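Long-range contact in PncC family amidohydrolase (Enterobacter asburiae, PDB 6L19), which probably hydrolyses the amide of nicotinamide mononucleotide, as PncC-type deamidases of the CinA (competence/damage-inducible) family do: residues Glu34-Cys46 with Asp149-Glu161. The protein carries 3 engineered substitutions. Residues are numbered along the deposited sequence; the frame is centred on the assembly and turned at random.
Sequences ESCTGGKLSVALC and DVVEKAVHFSLAE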
loop_
_atom_site.group_PDB
_atom_site.type_symbol
_atom_site.label_atom_id
_atom_site.label_comp_id
_atom_site.label_asym_id
_atom_site.label_seq_id
_atom_site.Cartn_x
_atom_site.Cartn_y
_atom_site.Cartn_z
ATOM N N GLU A 34 -1.079 1.482 -6.599
ATOM C CA GLU A 34 0.193 1.061 -7.181
ATOM C C GLU A 34 0.082 -0.350 -7.725
ATOM O O GLU A 34 -0.277 -1.274 -6.995
ATOM C CB GLU A 34 1.330 1.059 -6.147
ATOM C CG GLU A 34 1.655 2.367 -5.514
ATOM C CD GLU A 34 2.654 2.190 -4.368
ATOM O OE1 GLU A 34 3.825 1.798 -4.623
ATOM O OE2 GLU A 34 2.247 2.429 -3.216
ATOM N N SER A 35 0.445 -0.530 -8.983
ATOM C CA SER A 35 0.498 -1.875 -9.548
ATOM C C SER A 35 1.779 -1.990 -10.361
ATOM O O SER A 35 1.746 -2.000 -11.607
ATOM C CB SER A 35 -0.720 -2.184 -10.397
ATOM O OG SER A 35 -0.532 -3.464 -10.976
ATOM N N CYS A 36 2.889 -2.125 -9.641
ATOM C CA CYS A 36 4.209 -2.095 -10.248
ATOM C C CYS A 36 5.226 -1.824 -9.148
ATOM O O CYS A 36 6.208 -2.555 -8.988
ATOM C CB CYS A 36 4.232 -1.010 -11.333
ATOM S SG CYS A 36 5.710 -0.579 -12.031
ATOM N N THR A 37 4.974 -0.785 -8.360
ATOM C CA THR A 37 5.936 -0.305 -7.379
ATOM C C THR A 37 5.831 -0.994 -6.013
ATOM O O THR A 37 6.628 -0.685 -5.124
ATOM C CB THR A 37 5.782 1.200 -7.243
ATOM O OG1 THR A 37 4.406 1.501 -7.037
ATOM C CG2 THR A 37 6.244 1.888 -8.548
ATOM N N GLY A 38 4.881 -1.914 -5.824
ATOM C CA GLY A 38 4.845 -2.784 -4.653
ATOM C C GLY A 38 4.593 -2.118 -3.311
ATOM O O GLY A 38 4.762 -2.763 -2.267
ATOM N N GLY A 39 4.166 -0.859 -3.293
ATOM C CA GLY A 39 3.975 -0.127 -2.054
ATOM C C GLY A 39 5.065 0.876 -1.752
ATOM O O GLY A 39 4.945 1.624 -0.765
ATOM N N LYS A 40 6.120 0.930 -2.575
ATOM C CA LYS A 40 7.185 1.895 -2.317
ATOM C C LYS A 40 6.667 3.329 -2.354
ATOM O O LYS A 40 7.169 4.183 -1.614
ATOM C CB LYS A 40 8.323 1.706 -3.320
ATOM C CG LYS A 40 9.166 0.457 -3.032
ATOM C CD LYS A 40 10.615 0.799 -2.868
ATOM C CE LYS A 40 11.430 -0.420 -2.432
ATOM N NZ LYS A 40 12.100 -0.136 -1.125
ATOM N N LEU A 41 5.667 3.622 -3.195
ATOM C CA LEU A 41 5.120 4.985 -3.215
ATOM C C LEU A 41 4.421 5.302 -1.894
ATOM O O LEU A 41 4.615 6.375 -1.309
ATOM C CB LEU A 41 4.159 5.160 -4.397
ATOM C CG LEU A 41 3.413 6.496 -4.479
ATOM C CD1 LEU A 41 4.381 7.672 -4.535
ATOM C CD2 LEU A 41 2.453 6.492 -5.683
ATOM N N SER A 42 3.609 4.368 -1.407
ATOM C CA SER A 42 2.974 4.524 -0.101
ATOM C C SER A 42 4.007 4.743 1.006
ATOM O O SER A 42 3.850 5.633 1.853
ATOM C CB SER A 42 2.131 3.286 0.197
ATOM O OG SER A 42 1.450 3.451 1.416
ATOM N N VAL A 43 5.072 3.933 1.014
ATOM C CA VAL A 43 6.109 4.060 2.039
ATOM C C VAL A 43 6.725 5.447 1.993
ATOM O O VAL A 43 6.920 6.094 3.030
ATOM C CB VAL A 43 7.180 2.967 1.875
ATOM C CG1 VAL A 43 8.436 3.325 2.688
ATOM C CG2 VAL A 43 6.617 1.612 2.310
ATOM N N ALA A 44 7.040 5.925 0.787
ATOM C CA ALA A 44 7.593 7.265 0.659
ATOM C C ALA A 44 6.659 8.298 1.274
ATOM O O ALA A 44 7.101 9.165 2.030
ATOM C CB ALA A 44 7.870 7.584 -0.810
ATOM N N LEU A 45 5.357 8.207 0.989
ATOM C CA LEU A 45 4.424 9.210 1.498
ATOM C C LEU A 45 4.215 9.077 3.005
ATOM O O LEU A 45 3.987 10.079 3.688
ATOM C CB LEU A 45 3.077 9.103 0.760
ATOM C CG LEU A 45 3.199 9.552 -0.692
ATOM C CD1 LEU A 45 2.023 9.020 -1.547
ATOM C CD2 LEU A 45 3.328 11.075 -0.760
ATOM N N CYS A 46 4.279 7.854 3.536
ATOM C CA CYS A 46 4.118 7.647 4.967
ATOM C C CYS A 46 5.375 8.027 5.748
ATOM O O CYS A 46 5.302 8.233 6.962
ATOM C CB CYS A 46 3.751 6.186 5.221
ATOM S SG CYS A 46 2.036 5.795 4.788
ATOM N N ASP A 149 15.456 -0.707 -10.022
ATOM C CA ASP A 149 15.723 0.605 -10.618
ATOM C C ASP A 149 14.448 1.221 -11.182
ATOM O O ASP A 149 14.199 2.424 -11.014
ATOM C CB ASP A 149 16.764 0.509 -11.742
ATOM C CG ASP A 149 18.088 -0.103 -11.282
ATOM O OD1 ASP A 149 18.547 0.188 -10.142
ATOM O OD2 ASP A 149 18.669 -0.875 -12.081
ATOM N N VAL A 150 13.665 0.417 -11.906
ATOM C CA VAL A 150 12.420 0.894 -12.518
ATOM C C VAL A 150 11.470 1.410 -11.442
ATOM O O VAL A 150 10.904 2.505 -11.548
ATOM C CB VAL A 150 11.776 -0.235 -13.347
ATOM C CG1 VAL A 150 10.313 0.111 -13.756
ATOM C CG2 VAL A 150 12.642 -0.556 -14.585
ATOM N N VAL A 151 11.294 0.622 -10.383
ATOM C CA VAL A 151 10.428 1.011 -9.278
ATOM C C VAL A 151 10.898 2.321 -8.664
ATOM O O VAL A 151 10.097 3.232 -8.420
ATOM C CB VAL A 151 10.371 -0.120 -8.237
ATOM C CG1 VAL A 151 9.766 0.378 -6.910
ATOM C CG2 VAL A 151 9.603 -1.308 -8.805
ATOM N N GLU A 152 12.207 2.447 -8.410
ATOM C CA GLU A 152 12.711 3.673 -7.794
ATOM C C GLU A 152 12.419 4.887 -8.673
ATOM O O GLU A 152 11.982 5.937 -8.181
ATOM C CB GLU A 152 14.221 3.552 -7.514
ATOM C CG GLU A 152 14.820 4.811 -6.870
ATOM C CD GLU A 152 16.346 4.755 -6.675
ATOM O OE1 GLU A 152 16.924 3.641 -6.585
ATOM O OE2 GLU A 152 16.966 5.846 -6.610
ATOM N N LYS A 153 12.645 4.755 -9.981
ATOM C CA LYS A 153 12.415 5.870 -10.897
ATOM C C LYS A 153 10.931 6.187 -11.043
ATOM O O LYS A 153 10.547 7.363 -11.165
ATOM C CB LYS A 153 13.004 5.550 -12.273
ATOM C CG LYS A 153 14.538 5.493 -12.322
ATOM C CD LYS A 153 14.963 4.545 -13.464
ATOM C CE LYS A 153 16.387 4.798 -13.903
ATOM N NZ LYS A 153 16.749 4.023 -15.129
ATOM N N ALA A 154 10.092 5.145 -11.079
ATOM C CA ALA A 154 8.644 5.341 -11.165
ATOM C C ALA A 154 8.121 6.099 -9.951
ATOM O O ALA A 154 7.323 7.033 -10.092
ATOM C CB ALA A 154 7.936 3.987 -11.300
ATOM N N VAL A 155 8.576 5.725 -8.748
ATOM C CA VAL A 155 8.170 6.451 -7.545
ATOM C C VAL A 155 8.595 7.915 -7.639
ATOM O O VAL A 155 7.816 8.833 -7.363
ATOM C CB VAL A 155 8.754 5.786 -6.282
ATOM C CG1 VAL A 155 8.581 6.700 -5.069
ATOM C CG2 VAL A 155 8.144 4.415 -6.026
ATOM N N HIS A 156 9.851 8.151 -8.012
ATOM C CA HIS A 156 10.355 9.520 -8.092
ATOM C C HIS A 156 9.578 10.327 -9.128
ATOM O O HIS A 156 9.213 11.486 -8.888
ATOM C CB HIS A 156 11.853 9.479 -8.439
ATOM C CG HIS A 156 12.552 10.793 -8.310
ATOM N ND1 HIS A 156 12.537 11.748 -9.307
ATOM C CD2 HIS A 156 13.309 11.305 -7.310
ATOM C CE1 HIS A 156 13.240 12.798 -8.919
ATOM N NE2 HIS A 156 13.711 12.559 -7.706
ATOM N N PHE A 157 9.300 9.721 -10.282
ATOM C CA PHE A 157 8.613 10.442 -11.348
ATOM C C PHE A 157 7.175 10.771 -10.953
ATOM O O PHE A 157 6.695 11.887 -11.193
ATOM C CB PHE A 157 8.661 9.604 -12.624
ATOM C CG PHE A 157 7.989 10.238 -13.815
ATOM C CD1 PHE A 157 8.617 11.244 -14.535
ATOM C CD2 PHE A 157 6.754 9.789 -14.247
ATOM C CE1 PHE A 157 8.007 11.816 -15.663
ATOM C CE2 PHE A 157 6.145 10.341 -15.374
ATOM C CZ PHE A 157 6.772 11.363 -16.077
ATOM N N SER A 158 6.477 9.818 -10.334
ATOM C CA SER A 158 5.096 10.061 -9.934
ATOM C C SER A 158 5.004 11.257 -8.989
ATOM O O SER A 158 4.057 12.045 -9.064
ATOM C CB SER A 158 4.522 8.802 -9.289
ATOM O OG SER A 158 5.065 8.567 -7.990
ATOM N N LEU A 159 5.999 11.422 -8.113
ATOM C CA LEU A 159 5.984 12.523 -7.146
ATOM C C LEU A 159 6.446 13.827 -7.778
ATOM O O LEU A 159 5.867 14.890 -7.522
ATOM C CB LEU A 159 6.875 12.188 -5.938
ATOM C CG LEU A 159 6.428 11.004 -5.064
ATOM C CD1 LEU A 159 7.537 10.551 -4.109
ATOM C CD2 LEU A 159 5.165 11.401 -4.272
ATOM N N ALA A 160 7.503 13.765 -8.587
ATOM C CA ALA A 160 8.011 14.971 -9.222
ATOM C C ALA A 160 6.967 15.585 -10.146
ATOM O O ALA A 160 6.809 16.811 -10.184
ATOM C CB ALA A 160 9.302 14.651 -9.984
ATOM N N GLU A 161 6.240 14.748 -10.898
ATOM C CA GLU A 161 5.220 15.273 -11.805
ATOM C C GLU A 161 4.050 15.886 -11.043
ATOM O O GLU A 161 3.500 16.907 -11.474
ATOM C CB GLU A 161 4.713 14.179 -12.744
ATOM C CG GLU A 161 5.664 13.877 -13.877
ATOM C CD GLU A 161 5.722 15.007 -14.901
ATOM O OE1 GLU A 161 4.678 15.328 -15.512
ATOM O OE2 GLU A 161 6.817 15.576 -15.082
#
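Val-151 plants both methyls on the loop that follows strand 30-35: CG2 lies 3.6 Å from Cys-36 O, while CG1 touches both the backbone of Thr-37 and the aliphatic stem of Lys-40, whose CG is 3.9 Å from that CG1. The Lys-40 and Val-151 side chains cross at about a right angle. Thr-37 opens a type I' turn to Lys-40, where positive phi suits Gly-38 and Gly-39. Its CG2 packs against Val-155 and Ala-154 CB (3.9 Å), alanine's small size allowing close approach. With chi1 at 50°, OG1 reaches Glu-34 OE1, meeting the anti lone pair.

One turn on, branched Val-155 serves different partners: CG2 fits against Thr-37 and Lys-40 CB (3.8 Å), CG1 faces Leu-41 and Ala-44. Leu-41 extends with CG anti to its backbone N (chi1 175°), bringing CD1 to Ser-158 OG (3.6 Å) and Leu-159 CD2 (3.8 Å). The leucines run past each other in opposite directions, and Leu-45 CD2 also touches Leu-159. Ser-158 OG, hydrogen-bonded back to Val-155 O, can lie against apolar CD1 with its proton already used.

The helices, crossing at -53°, pack on one side of the mixed sheet, with strand 125-132 beneath helix 147-165. Beside the loop, Ser-35 OG bonds Lys-67 NZ; Ser-42 OG bonds Gly-38 O of the second subunit. No hydrogen bond crosses the contact, so apolar packing joins the segments. Glu-34 OE1 accepts Leu-41 N and OE2 accepts Ser-42 N, each from above the carboxylate plane, tying strand end to helix start and holding the loop against which the long helix packs.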